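Local coordinates for protein oxalate--CoA ligase (Arabidopsis thaliana, PDB 5IE2) that belongs to the AMP-binding enzymes of the ANL clan, with a large N-terminal part and a smaller C-terminal domain, and here holds adenosine-5'-triphosphate, at residues S323-E328 with V337-G342; A51-G56 with A79-A84; V363-P368 with F390-I395; G164-H169 with V180-L185; E419-I424 with A479-P484. All blocks are in the same frame, centred on the assembly; numbering follows the deposited sequence.

Contact 1 (S323-E328 with V337-G342); sequences SNPLPE and VGKPVG
Ser323 and Lys339 form an antiparallel hydrogen-bonded pair: Ser323 N donates to Lys339 O over 3.0 Å, and Lys339 N returns a bond to Ser323 O of the same length, 3.0 Å. Both N-H groups aim well at their acceptors, yet each donor stands above the plane of the carbonyl it reaches, most markedly Lys339 N, 63° out of the plane at Ser323 O. The same oxygen receives a CA-H...O contact from Gly338 CA at 3.5 Å. Gly338, with no side chain, lets the two backbones close to 3.9 Å between Asn324 CA and Gly338 CA. Ser323 OG turns along its own chain to donate to Asn324 O at 2.8 Å, and is also hydrogen-bonded to Tyr198 OH.

Asn324 sets its CB away from 337-342, but CG sits beside its own backbone N (chi1 -74°) and the amide swings back over the chain at Gly338. ND2 comes to 3.6 Å from Gly338 N without bonding it; Ser336 O and Glu310 O take its hydrogens, while OD1 accepts from Lys333 N. Farther out, the Lys339 chain bends at chi3 and chi4, bringing NZ to 3.9 Å from Pro325 CG, the two side chains crossing at about a right angle. Val341 CG2 packs 4.0 Å from Ser323 N.

This pairing adds strand 339-340 as the outermost member of a mixed sheet, beside 319-323 and then 308-314. Helix 184-198 packs against Val341 through Asn193 and Val197, and Val337, which touches ATP, is wedged between strands 308-314 and 404-409.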
# COMPACT_ATOMS: atom_id res chain seq x y z
N SER A 323 -8.89 -5.73 9.20
CA SER A 323 -9.26 -4.32 9.41
C SER A 323 -10.20 -4.10 10.57
O SER A 323 -11.04 -4.95 10.86
CB SER A 323 -9.92 -3.75 8.15
OG SER A 323 -10.14 -2.35 8.31
N ASN A 324 -10.11 -2.93 11.20
CA ASN A 324 -11.19 -2.49 12.04
C ASN A 324 -12.41 -2.28 11.15
O ASN A 324 -12.28 -1.88 9.98
CB ASN A 324 -10.81 -1.19 12.78
CG ASN A 324 -9.83 -1.44 13.90
OD1 ASN A 324 -10.23 -1.78 15.01
ND2 ASN A 324 -8.53 -1.28 13.61
N PRO A 325 -13.59 -2.58 11.68
CA PRO A 325 -14.85 -2.50 10.93
C PRO A 325 -15.40 -1.09 10.94
O PRO A 325 -14.93 -0.24 11.73
CB PRO A 325 -15.77 -3.45 11.73
CG PRO A 325 -15.30 -3.18 13.18
CD PRO A 325 -13.78 -3.04 13.06
N LEU A 326 -16.40 -0.84 10.09
CA LEU A 326 -17.21 0.41 10.15
C LEU A 326 -17.91 0.47 11.49
O LEU A 326 -18.25 -0.55 12.06
CB LEU A 326 -18.26 0.44 9.00
CG LEU A 326 -17.74 0.43 7.56
CD1 LEU A 326 -18.85 0.30 6.60
CD2 LEU A 326 -17.05 1.77 7.30
N PRO A 327 -18.15 1.69 12.02
CA PRO A 327 -18.82 1.86 13.32
C PRO A 327 -20.17 1.16 13.38
O PRO A 327 -20.55 0.64 14.44
CB PRO A 327 -18.97 3.37 13.44
CG PRO A 327 -17.79 3.94 12.69
CD PRO A 327 -17.59 2.96 11.50
N GLU A 328 -20.89 1.10 12.26
CA GLU A 328 -22.19 0.45 12.26
C GLU A 328 -22.06 -1.05 12.46
O GLU A 328 -23.02 -1.69 12.84
CB GLU A 328 -22.96 0.75 10.97
CG GLU A 328 -22.41 0.03 9.73
CD GLU A 328 -22.61 0.81 8.43
OE1 GLU A 328 -22.17 1.98 8.36
OE2 GLU A 328 -23.19 0.25 7.46
N VAL A 337 -5.35 -3.70 14.67
CA VAL A 337 -5.65 -3.72 13.26
C VAL A 337 -6.90 -4.57 12.94
O VAL A 337 -7.13 -5.00 11.78
CB VAL A 337 -4.42 -4.19 12.43
CG1 VAL A 337 -3.30 -3.19 12.54
CG2 VAL A 337 -3.89 -5.53 12.92
N GLY A 338 -7.75 -4.78 13.94
CA GLY A 338 -9.07 -5.31 13.70
C GLY A 338 -9.13 -6.80 13.38
O GLY A 338 -8.30 -7.57 13.82
N LYS A 339 -10.09 -7.18 12.55
CA LYS A 339 -10.43 -8.61 12.37
C LYS A 339 -10.12 -9.05 10.96
O LYS A 339 -10.23 -8.27 10.04
CB LYS A 339 -11.93 -8.84 12.67
CG LYS A 339 -12.28 -8.48 14.11
CD LYS A 339 -13.70 -8.94 14.45
CE LYS A 339 -14.75 -8.14 13.73
NZ LYS A 339 -14.97 -6.87 14.45
N PRO A 340 -9.79 -10.34 10.77
CA PRO A 340 -9.51 -10.89 9.43
C PRO A 340 -10.66 -10.61 8.46
O PRO A 340 -11.82 -10.73 8.90
CB PRO A 340 -9.42 -12.41 9.68
CG PRO A 340 -9.15 -12.55 11.11
CD PRO A 340 -9.69 -11.35 11.83
N VAL A 341 -10.38 -10.31 7.19
CA VAL A 341 -11.47 -10.05 6.24
C VAL A 341 -11.33 -11.06 5.09
O VAL A 341 -10.38 -10.99 4.34
CB VAL A 341 -11.43 -8.61 5.68
CG1 VAL A 341 -12.60 -8.34 4.63
CG2 VAL A 341 -11.51 -7.59 6.82
N GLY A 342 -12.28 -11.99 4.97
CA GLY A 342 -12.35 -12.88 3.82
C GLY A 342 -11.22 -13.90 3.71
O GLY A 342 -10.98 -14.42 2.64

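Contact 2 (A51-G56 with A79-A84)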
# COMPACT_ATOMS: atom_id res chain seq x y z
N ALA A 51 1.38 -5.01 -30.53
CA ALA A 51 2.58 -5.08 -29.69
C ALA A 51 2.96 -6.52 -29.40
O ALA A 51 3.93 -6.80 -28.71
CB ALA A 51 2.38 -4.28 -28.36
N GLY A 52 2.17 -7.45 -29.94
CA GLY A 52 2.48 -8.87 -29.82
C GLY A 52 2.41 -9.47 -28.42
O GLY A 52 3.07 -10.45 -28.13
N ILE A 53 1.62 -8.88 -27.54
CA ILE A 53 1.51 -9.38 -26.18
C ILE A 53 0.65 -10.67 -26.13
O ILE A 53 -0.48 -10.71 -26.58
CB ILE A 53 0.92 -8.29 -25.25
CG1 ILE A 53 1.86 -7.08 -25.21
CG2 ILE A 53 0.67 -8.82 -23.84
CD1 ILE A 53 3.33 -7.43 -24.89
N LYS A 54 1.26 -11.72 -25.59
CA LYS A 54 0.67 -13.06 -25.50
C LYS A 54 0.32 -13.38 -24.05
O LYS A 54 0.92 -12.81 -23.13
CB LYS A 54 1.69 -14.10 -26.01
CG LYS A 54 2.20 -13.92 -27.43
CD LYS A 54 1.11 -14.18 -28.45
CE LYS A 54 1.64 -14.20 -29.92
NZ LYS A 54 2.06 -12.86 -30.51
N PRO A 55 -0.62 -14.30 -23.82
CA PRO A 55 -0.97 -14.63 -22.43
C PRO A 55 0.27 -15.05 -21.62
O PRO A 55 1.12 -15.77 -22.14
CB PRO A 55 -1.98 -15.80 -22.57
CG PRO A 55 -2.64 -15.55 -23.95
CD PRO A 55 -1.46 -15.01 -24.80
N GLY A 56 0.41 -14.53 -20.40
CA GLY A 56 1.55 -14.85 -19.57
C GLY A 56 2.73 -13.88 -19.78
O GLY A 56 3.66 -13.89 -18.98
N ALA A 79 -5.42 -8.17 -21.41
CA ALA A 79 -4.81 -8.92 -22.50
C ALA A 79 -4.17 -10.25 -22.02
O ALA A 79 -3.44 -10.90 -22.76
CB ALA A 79 -3.77 -8.05 -23.21
N ARG A 80 -4.46 -10.62 -20.77
CA ARG A 80 -3.96 -11.84 -20.10
C ARG A 80 -2.48 -11.78 -19.82
O ARG A 80 -1.84 -12.81 -19.64
CB ARG A 80 -4.28 -13.15 -20.93
CG ARG A 80 -5.79 -13.35 -21.19
CD ARG A 80 -6.04 -14.77 -21.80
NE ARG A 80 -5.63 -15.83 -20.86
CZ ARG A 80 -5.32 -17.07 -21.21
NH1 ARG A 80 -5.35 -17.42 -22.50
NH2 ARG A 80 -4.94 -17.96 -20.28
N ALA A 81 -1.93 -10.58 -19.76
CA ALA A 81 -0.54 -10.40 -19.43
C ALA A 81 -0.42 -9.97 -17.99
O ALA A 81 -1.43 -9.68 -17.33
CB ALA A 81 0.10 -9.34 -20.39
N THR A 82 0.82 -9.91 -17.50
CA THR A 82 1.10 -9.57 -16.10
C THR A 82 1.68 -8.16 -16.05
O THR A 82 2.68 -7.93 -16.72
CB THR A 82 2.12 -10.58 -15.47
OG1 THR A 82 1.54 -11.91 -15.49
CG2 THR A 82 2.41 -10.22 -14.00
N ALA A 83 1.07 -7.26 -15.27
CA ALA A 83 1.59 -5.88 -15.12
C ALA A 83 2.69 -5.84 -14.06
O ALA A 83 2.48 -6.38 -12.98
CB ALA A 83 0.48 -4.95 -14.74
N ALA A 84 3.83 -5.19 -14.36
CA ALA A 84 4.92 -5.02 -13.41
C ALA A 84 5.17 -3.50 -13.26
O ALA A 84 6.04 -2.94 -13.94
CB ALA A 84 6.18 -5.75 -13.91
O HOH W 1 -2.69 -11.88 -25.22
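Arg80, the C-prime residue of the Schellman motif that ends helix 67-78, meets Pro55 and Gly56 of the loop leading into strand 58-61; that helix is the crossover of a beta-alpha-beta unit joining the parallel neighbours 58-61 and 82-85. Gly56 N donates to Arg80 O over 2.9 Å in a nearly straight bond, with an angle of 170° at the hydrogen. Pro55 CA makes a CA-H...O contact with the same oxygen at 3.4 Å.

Pro55 CB also lies over one face of the Arg80 guanidinium, 3.7 Å above its plane and displaced toward the rim, while Pro55 CG comes to 3.6 Å from NH1. Deeper in, Ile53 CG2, anti to its backbone N, touches Ala81 CB at 3.5 Å, with Val59 against Ile53 and Val76 against Ala81. A water bridges the backbones, donating to Ile53 O at 2.8 Å and to Ala79 O at 2.8 Å.

Gly56 N and Arg80 O are thus satisfied directly, Ile53 O and Ala79 O through the water. The Arg80 charge is met by a salt bridge from NE to Asp163, and Pro55 gives the Arg80 guanidinium an apolar neighbour on one face.

Contact 3 (V363-P368 with F390-I395). With ATP (adenosine-5'-triphosphate), chain C.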
# COMPACT_ATOMS: atom_id res chain seq x y z
N VAL A 363 1.72 -14.32 13.10
CA VAL A 363 0.47 -14.27 12.34
C VAL A 363 0.64 -15.10 11.06
O VAL A 363 1.60 -14.87 10.32
CB VAL A 363 0.12 -12.80 11.97
CG1 VAL A 363 -1.21 -12.76 11.24
CG2 VAL A 363 0.07 -11.95 13.25
N CYS A 364 -0.26 -16.07 10.83
CA CYS A 364 -0.30 -16.85 9.58
C CYS A 364 -1.67 -16.68 8.92
O CYS A 364 -2.68 -16.59 9.63
CB CYS A 364 -0.06 -18.35 9.83
SG CYS A 364 1.56 -18.55 10.70
N ILE A 365 -1.69 -16.65 7.59
CA ILE A 365 -2.93 -16.40 6.86
C ILE A 365 -3.17 -17.47 5.81
O ILE A 365 -2.26 -18.15 5.36
CB ILE A 365 -2.92 -15.02 6.16
CG1 ILE A 365 -1.81 -14.95 5.11
CG2 ILE A 365 -2.68 -13.94 7.27
CD1 ILE A 365 -1.75 -13.54 4.34
N ARG A 366 -4.43 -17.58 5.41
CA ARG A 366 -4.75 -18.49 4.34
C ARG A 366 -5.96 -18.00 3.62
O ARG A 366 -7.02 -17.81 4.23
CB ARG A 366 -5.01 -19.88 4.88
CG ARG A 366 -5.47 -20.81 3.74
CD ARG A 366 -6.59 -21.70 4.40
NE ARG A 366 -6.03 -22.94 4.63
CZ ARG A 366 -6.48 -24.02 5.29
NH1 ARG A 366 -7.62 -24.16 6.01
NH2 ARG A 366 -5.65 -25.04 5.22
N GLY A 367 -5.85 -17.86 2.31
CA GLY A 367 -7.02 -17.36 1.57
C GLY A 367 -6.73 -17.14 0.10
O GLY A 367 -5.58 -17.17 -0.33
N PRO A 368 -7.79 -16.88 -0.71
CA PRO A 368 -7.56 -16.78 -2.14
C PRO A 368 -6.87 -15.47 -2.56
O PRO A 368 -6.52 -15.34 -3.73
CB PRO A 368 -8.98 -16.86 -2.74
CG PRO A 368 -9.90 -16.35 -1.65
CD PRO A 368 -9.20 -16.85 -0.34
N PHE A 390 0.32 -19.14 4.95
CA PHE A 390 1.50 -18.33 4.73
C PHE A 390 1.94 -17.69 6.07
O PHE A 390 1.12 -17.09 6.76
CB PHE A 390 1.19 -17.28 3.67
CG PHE A 390 2.28 -16.24 3.52
CD1 PHE A 390 3.52 -16.61 3.02
CD2 PHE A 390 2.04 -14.90 3.89
CE1 PHE A 390 4.54 -15.64 2.87
CE2 PHE A 390 3.04 -13.95 3.77
CZ PHE A 390 4.29 -14.32 3.26
N HIS A 391 3.23 -17.80 6.41
CA HIS A 391 3.81 -17.22 7.65
C HIS A 391 4.22 -15.78 7.36
O HIS A 391 5.06 -15.56 6.50
CB HIS A 391 5.02 -18.04 8.12
CG HIS A 391 4.64 -19.37 8.67
ND1 HIS A 391 4.88 -19.73 9.98
CD2 HIS A 391 3.94 -20.39 8.12
CE1 HIS A 391 4.37 -20.93 10.20
NE2 HIS A 391 3.81 -21.36 9.09
N THR A 392 3.59 -14.79 8.02
CA THR A 392 3.81 -13.37 7.66
C THR A 392 5.15 -12.78 8.13
O THR A 392 5.57 -11.74 7.63
CB THR A 392 2.72 -12.42 8.22
OG1 THR A 392 2.76 -12.48 9.66
CG2 THR A 392 1.36 -12.84 7.75
N GLY A 393 5.75 -13.38 9.15
CA GLY A 393 6.92 -12.78 9.77
C GLY A 393 6.61 -11.74 10.84
O GLY A 393 7.52 -11.11 11.39
N ASP A 394 5.31 -11.51 11.11
CA ASP A 394 4.86 -10.55 12.13
C ASP A 394 4.41 -11.29 13.35
O ASP A 394 3.77 -12.35 13.25
CB ASP A 394 3.69 -9.69 11.61
CG ASP A 394 4.06 -8.87 10.36
OD1 ASP A 394 5.11 -8.16 10.41
OD2 ASP A 394 3.31 -8.91 9.32
N ILE A 395 4.72 -10.71 14.51
CA ILE A 395 4.26 -11.20 15.78
C ILE A 395 3.04 -10.36 16.21
O ILE A 395 3.04 -9.11 16.14
CB ILE A 395 5.36 -11.11 16.85
CG1 ILE A 395 6.58 -11.96 16.42
CG2 ILE A 395 4.82 -11.51 18.21
CD1 ILE A 395 6.21 -13.46 16.29
PG ATP C . 9.97 -6.72 3.09
O1G ATP C . 10.66 -6.91 4.44
O2G ATP C . 10.91 -6.63 1.95
O3G ATP C . 8.90 -7.79 2.87
PB ATP C . 7.79 -5.00 3.89
O1B ATP C . 7.74 -3.58 4.41
O2B ATP C . 7.53 -6.15 4.79
O3B ATP C . 9.20 -5.28 3.10
PA ATP C . 5.18 -4.63 2.56
O1A ATP C . 4.45 -5.84 1.98
O2A ATP C . 5.12 -3.33 1.85
O3A ATP C . 6.74 -5.02 2.63
O5' ATP C . 4.76 -4.48 4.10
C5' ATP C . 3.94 -5.43 4.82
C4' ATP C . 4.35 -5.32 6.30
O4' ATP C . 3.94 -4.04 6.81
C3' ATP C . 3.60 -6.27 7.18
O3' ATP C . 4.20 -7.56 7.13
C2' ATP C . 3.71 -5.63 8.54
O2' ATP C . 5.04 -5.84 9.05
C1' ATP C . 3.63 -4.17 8.19
N9 ATP C . 2.28 -3.61 8.39
C8 ATP C . 1.28 -3.47 7.51
N7 ATP C . 0.22 -2.87 8.12
C5 ATP C . 0.59 -2.61 9.41
C6 ATP C . -0.05 -1.98 10.59
N6 ATP C . -1.31 -1.44 10.48
N1 ATP C . 0.68 -1.92 11.72
C2 ATP C . 1.94 -2.40 11.80
N3 ATP C . 2.59 -3.00 10.77
C4 ATP C . 1.94 -3.11 9.58
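Thr392 directs its CB at strand 363-366. From CB, 3.4 Å from Val363 O, the methyl CG2 passes at 3.3 Å from the same carbonyl oxygen and lies near Ile365 CG2. The hydroxyl, held between the backbone N and carbonyl carbon (chi1 62°), donates from OG1 to Val363 O at 2.7 Å. OG1 also accepts from Asp394 N at 3.1 Å, closing an ST turn where the chain rounds the corner at Gly393.

Thr392 N gives Val363 O a second donor, and beyond the corner Val363 N donates to Asp394 O at 2.8 Å. Strand 363-366 therefore pairs with both 390-392 and 394-395. Phe390 and Ile365 exchange backbone bonds as a hydrogen-bonded pair, their side chains running side by side. On the other face Cys364 SG sits over the centre of the His391 ring, 3.6 Å from its centroid, while His391 ND1 is hydrogen-bonded to Glu362 OE1.

The Asp394 carboxylate grips the ribose with both oxygens: O2' of ATP donates to OD1 at 2.7 Å and O3' to OD2 at 2.7 Å. Tyr312 OH holds OD2 as well, consistent with a carboxylate positioned by the ST turn and by Tyr312 to accept from both ribose hydroxyls.

Contact 4 (G164-H169 with V180-L185)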
# COMPACT_ATOMS: atom_id res chain seq x y z
N GLY A 164 -1.59 -14.90 -14.41
CA GLY A 164 -0.85 -13.88 -13.67
C GLY A 164 -1.41 -12.52 -14.04
O GLY A 164 -1.85 -12.31 -15.16
N ALA A 165 -1.39 -11.57 -13.10
CA ALA A 165 -1.90 -10.25 -13.40
C ALA A 165 -0.99 -9.15 -12.88
O ALA A 165 -0.94 -8.07 -13.46
CB ALA A 165 -3.34 -10.09 -12.75
N LEU A 166 -0.28 -9.41 -11.77
CA LEU A 166 0.47 -8.31 -11.11
C LEU A 166 1.74 -8.93 -10.57
O LEU A 166 1.70 -10.05 -10.05
CB LEU A 166 -0.37 -7.67 -10.01
CG LEU A 166 0.33 -6.69 -9.09
CD1 LEU A 166 0.87 -5.55 -9.96
CD2 LEU A 166 -0.63 -6.16 -8.02
N PHE A 167 2.87 -8.27 -10.78
CA PHE A 167 4.13 -8.77 -10.24
C PHE A 167 4.77 -7.57 -9.56
O PHE A 167 4.90 -6.54 -10.20
CB PHE A 167 5.05 -9.30 -11.34
CG PHE A 167 6.37 -9.81 -10.81
CD1 PHE A 167 6.46 -11.06 -10.24
CD2 PHE A 167 7.52 -9.02 -10.88
CE1 PHE A 167 7.69 -11.54 -9.73
CE2 PHE A 167 8.77 -9.50 -10.38
CZ PHE A 167 8.85 -10.74 -9.84
N LEU A 168 5.12 -7.74 -8.28
CA LEU A 168 5.68 -6.69 -7.39
C LEU A 168 6.83 -7.28 -6.60
O LEU A 168 6.97 -8.50 -6.51
CB LEU A 168 4.62 -6.17 -6.39
CG LEU A 168 3.47 -5.46 -7.04
CD1 LEU A 168 2.38 -5.18 -6.03
CD2 LEU A 168 4.01 -4.17 -7.63
N HIS A 169 7.66 -6.40 -6.04
CA HIS A 169 8.65 -6.81 -5.05
C HIS A 169 8.23 -6.24 -3.72
O HIS A 169 7.51 -5.25 -3.65
CB HIS A 169 10.05 -6.33 -5.42
CG HIS A 169 10.76 -7.24 -6.36
ND1 HIS A 169 10.59 -7.19 -7.73
CD2 HIS A 169 11.60 -8.28 -6.12
CE1 HIS A 169 11.33 -8.14 -8.29
NE2 HIS A 169 11.96 -8.81 -7.34
N VAL A 180 6.97 -11.08 -6.01
CA VAL A 180 5.66 -11.59 -5.68
C VAL A 180 4.71 -11.59 -6.88
O VAL A 180 4.25 -10.55 -7.27
CB VAL A 180 5.02 -10.76 -4.54
CG1 VAL A 180 3.69 -11.36 -4.13
CG2 VAL A 180 5.95 -10.75 -3.34
N PRO A 181 4.40 -12.77 -7.42
CA PRO A 181 3.42 -12.89 -8.51
C PRO A 181 2.02 -13.04 -7.92
O PRO A 181 1.81 -13.83 -6.99
CB PRO A 181 3.85 -14.15 -9.26
CG PRO A 181 4.51 -14.98 -8.25
CD PRO A 181 5.09 -14.04 -7.16
N LEU A 182 1.10 -12.22 -8.45
CA LEU A 182 -0.30 -12.22 -8.02
C LEU A 182 -1.19 -12.43 -9.23
O LEU A 182 -0.90 -11.92 -10.31
CB LEU A 182 -0.64 -10.87 -7.36
CG LEU A 182 0.32 -10.66 -6.15
CD1 LEU A 182 0.14 -9.18 -5.64
CD2 LEU A 182 0.04 -11.67 -4.98
N THR A 183 -2.26 -13.20 -9.04
CA THR A 183 -3.14 -13.61 -10.13
C THR A 183 -4.40 -12.72 -10.23
O THR A 183 -4.69 -11.88 -9.36
CB THR A 183 -3.63 -15.04 -9.91
OG1 THR A 183 -4.27 -15.06 -8.63
CG2 THR A 183 -2.44 -16.03 -9.91
N GLN A 184 -5.19 -12.97 -11.28
CA GLN A 184 -6.51 -12.36 -11.43
C GLN A 184 -7.33 -12.68 -10.20
O GLN A 184 -8.08 -11.84 -9.67
CB GLN A 184 -7.23 -12.92 -12.68
CG GLN A 184 -6.78 -12.25 -13.99
CD GLN A 184 -7.60 -11.00 -14.33
OE1 GLN A 184 -8.41 -10.54 -13.55
NE2 GLN A 184 -7.40 -10.47 -15.52
N LEU A 185 -7.20 -13.92 -9.76
CA LEU A 185 -7.97 -14.36 -8.60
C LEU A 185 -7.52 -13.64 -7.34
O LEU A 185 -8.36 -13.19 -6.54
CB LEU A 185 -7.87 -15.88 -8.45
CG LEU A 185 -8.47 -16.52 -7.16
CD1 LEU A 185 -9.96 -16.22 -7.03
CD2 LEU A 185 -8.21 -18.07 -7.13
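Leu182 O accepts two backbone donors, Ala165 N at 2.9 Å and Leu166 N at 3.0 Å, which marks a classic beta bulge near the start of strand 164-169. Ala165 N lies in the plane of this carbonyl, whereas Leu166 N is tilted 27° from it. Past the bulge the hairpin is regular: Leu182 N donates to Leu166 O at 2.8 Å, and Leu168 and Val180 exchange a further pair of bonds. Phe167 and Pro181 make the non-hydrogen-bonded pair in between, where Phe167 CA lends a CA-H...O contact to Val180 O at 3.5 Å. The loop joining the two strands carries Gly172, Thr173 and Thr174, which hydrogen-bond ATP.

Apolar packing divides between the two faces. Leu166 and Leu182 run side by side in the same direction and meet at their tips, CD2 of Leu166 lying 3.9 Å from CD1 of Leu182. On the face of Phe167, CG is anti to the backbone N (chi1 179°) and the ring leans obliquely across the Val180-Pro181 peptide. Its CD1 comes to 3.7 Å from Val180 O and 4.2 Å from Pro181 CB; Lys375 makes a cation-pi contact with the same ring. At the bulge, Ala165 CB rests 3.7 Å from Gln184 N, in the first turn of the helix that Thr183 N-caps through its OG1 to Asn186 N.

Strand 82-85 pairs along the side of 164-169 away from its hairpin partner. Helices 67-78 and 215-227 both pack against Leu166, and helix 184-198 continues directly from the second strand.

Contact 5 (E419-I424 with A479-P484); sequences EKISPI and AAFKVP
Ile421 and Phe481 join the short antiparallel hairpin 414-416/419-421 to the 3-10 segment 480-482 that follows helix 467-477, a surface contact in which 479-484 belongs to the AMP-binding enzyme C-terminal domain family. No hydrogen bond crosses it; the join is made by van der Waals contact around one aromatic ring.

On the side of 419-424, Ile421 does most of the touching. Its CG1 branch, beside the backbone N (chi1 -53°), slides past the phenyl group in the opposite direction, and CG1 comes to 3.6 Å from Phe481 CE1. At the end of the branch, CD1 reaches the backbone beyond the ring, lying 3.3 Å from Phe481 O and 4.0 Å from Lys482 CA. The other branch, CG2, crosses to Lys482 CB at 4.2 Å. Residues of strands 414-416 and 450-459 and of helix 423-430 also touch Ile421.

Glu419 adds its aliphatic root, CB standing 3.8 Å from Phe481 CE1, while Lys420 O approaches the ring edge near its plane, 4.2 Å from CE1. Within 479-484, Lys482 N donates to Ala479 O at 2.9 Å, which holds the 3-10 turn that carries both Phe481 and Lys482. The Lys482 chain then runs out fully extended, its NZ paired in a salt bridge with Glu425. On the way it covers one face of the aromatic ring, with Lys482 CG 3.6 Å above the plane of the Phe481 ring, over its centre.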
# COMPACT_ATOMS: atom_id res chain seq x y z
N GLU A 419 14.38 -10.03 27.64
CA GLU A 419 13.07 -9.38 27.52
C GLU A 419 12.89 -8.74 26.15
O GLU A 419 13.74 -7.98 25.73
CB GLU A 419 12.91 -8.33 28.61
CG GLU A 419 12.97 -8.92 30.00
CD GLU A 419 11.62 -9.45 30.47
OE1 GLU A 419 10.67 -9.51 29.65
OE2 GLU A 419 11.52 -9.84 31.66
N LYS A 420 11.80 -9.05 25.44
CA LYS A 420 11.60 -8.49 24.11
C LYS A 420 10.83 -7.17 24.19
O LYS A 420 9.81 -7.06 24.87
CB LYS A 420 10.89 -9.48 23.19
CG LYS A 420 11.64 -10.80 23.04
CD LYS A 420 11.21 -11.52 21.78
CE LYS A 420 12.14 -12.69 21.47
NZ LYS A 420 12.29 -13.54 22.69
N ILE A 421 11.37 -6.15 23.54
CA ILE A 421 10.75 -4.85 23.47
C ILE A 421 10.14 -4.65 22.10
O ILE A 421 10.75 -4.95 21.06
CB ILE A 421 11.74 -3.71 23.78
CG1 ILE A 421 12.43 -3.97 25.12
CG2 ILE A 421 11.03 -2.32 23.73
CD1 ILE A 421 13.70 -3.09 25.32
N SER A 422 8.91 -4.14 22.10
CA SER A 422 8.23 -3.78 20.85
C SER A 422 8.51 -2.35 20.44
O SER A 422 8.07 -1.42 21.11
CB SER A 422 6.72 -3.93 21.02
OG SER A 422 6.06 -3.25 19.98
N PRO A 423 9.18 -2.16 19.30
CA PRO A 423 9.44 -0.80 18.81
C PRO A 423 8.14 -0.04 18.47
O PRO A 423 8.10 1.17 18.62
CB PRO A 423 10.27 -1.03 17.53
CG PRO A 423 10.86 -2.37 17.69
CD PRO A 423 9.89 -3.19 18.51
N ILE A 424 7.12 -0.76 18.02
CA ILE A 424 5.78 -0.18 17.79
C ILE A 424 5.26 0.55 19.04
O ILE A 424 4.80 1.72 19.00
CB ILE A 424 4.76 -1.31 17.40
CG1 ILE A 424 5.05 -1.77 15.98
CG2 ILE A 424 3.27 -0.83 17.52
CD1 ILE A 424 4.05 -2.83 15.50
N ALA A 479 7.58 0.82 31.24
CA ALA A 479 8.44 0.07 32.17
C ALA A 479 9.90 0.45 31.88
O ALA A 479 10.25 0.59 30.71
CB ALA A 479 8.23 -1.46 32.01
N ALA A 480 10.75 0.52 32.91
CA ALA A 480 12.09 1.11 32.74
C ALA A 480 12.88 0.38 31.65
O ALA A 480 13.58 1.03 30.88
CB ALA A 480 12.84 1.12 34.05
N PHE A 481 12.74 -0.94 31.53
CA PHE A 481 13.58 -1.68 30.58
C PHE A 481 13.28 -1.31 29.12
O PHE A 481 14.12 -1.55 28.25
CB PHE A 481 13.47 -3.20 30.78
CG PHE A 481 12.25 -3.83 30.17
CD1 PHE A 481 12.28 -4.36 28.88
CD2 PHE A 481 11.07 -3.95 30.90
CE1 PHE A 481 11.15 -4.98 28.29
CE2 PHE A 481 9.94 -4.58 30.34
CZ PHE A 481 9.97 -5.10 29.03
N LYS A 482 12.12 -0.71 28.85
CA LYS A 482 11.72 -0.36 27.50
C LYS A 482 12.20 1.03 27.05
O LYS A 482 12.08 1.39 25.88
CB LYS A 482 10.19 -0.39 27.35
CG LYS A 482 9.55 -1.72 27.73
CD LYS A 482 8.01 -1.64 27.52
CE LYS A 482 7.35 -2.94 27.94
NZ LYS A 482 5.90 -2.71 27.80
N VAL A 483 12.74 1.79 27.99
CA VAL A 483 13.10 3.19 27.72
C VAL A 483 14.35 3.29 26.82
O VAL A 483 15.37 2.72 27.18
CB VAL A 483 13.36 3.92 29.04
CG1 VAL A 483 13.68 5.42 28.79
CG2 VAL A 483 12.15 3.79 29.92
N PRO A 484 14.28 4.02 25.69
CA PRO A 484 15.46 4.18 24.82
C PRO A 484 16.68 4.70 25.63
O PRO A 484 16.58 5.66 26.40
CB PRO A 484 15.01 5.20 23.77
CG PRO A 484 13.48 5.06 23.72
CD PRO A 484 13.08 4.70 25.15

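Contacts 1 and 3 flank the nucleotide: Val337 of contact 1 touches ATP, and Asp394 of contact 3 binds its ribose, with Tyr312 meeting both residues. Their centres lie 17 Å apart, and Gly342 packs on Pro368. Contact 4 stands beside the phosphate end; the Val180 side chain is about 7 Å from ATP, and the loop between its strands reaches the ligand. Contact 2 joins contact 4 directly, through the Ala83 N to Ala165 O bond of 2.8 Å, but it lies on the far flank, its centre 49 Å from that of contact 5. Contact 5 comes within about 6 Å of contact 3 between nearest atoms, without touching it.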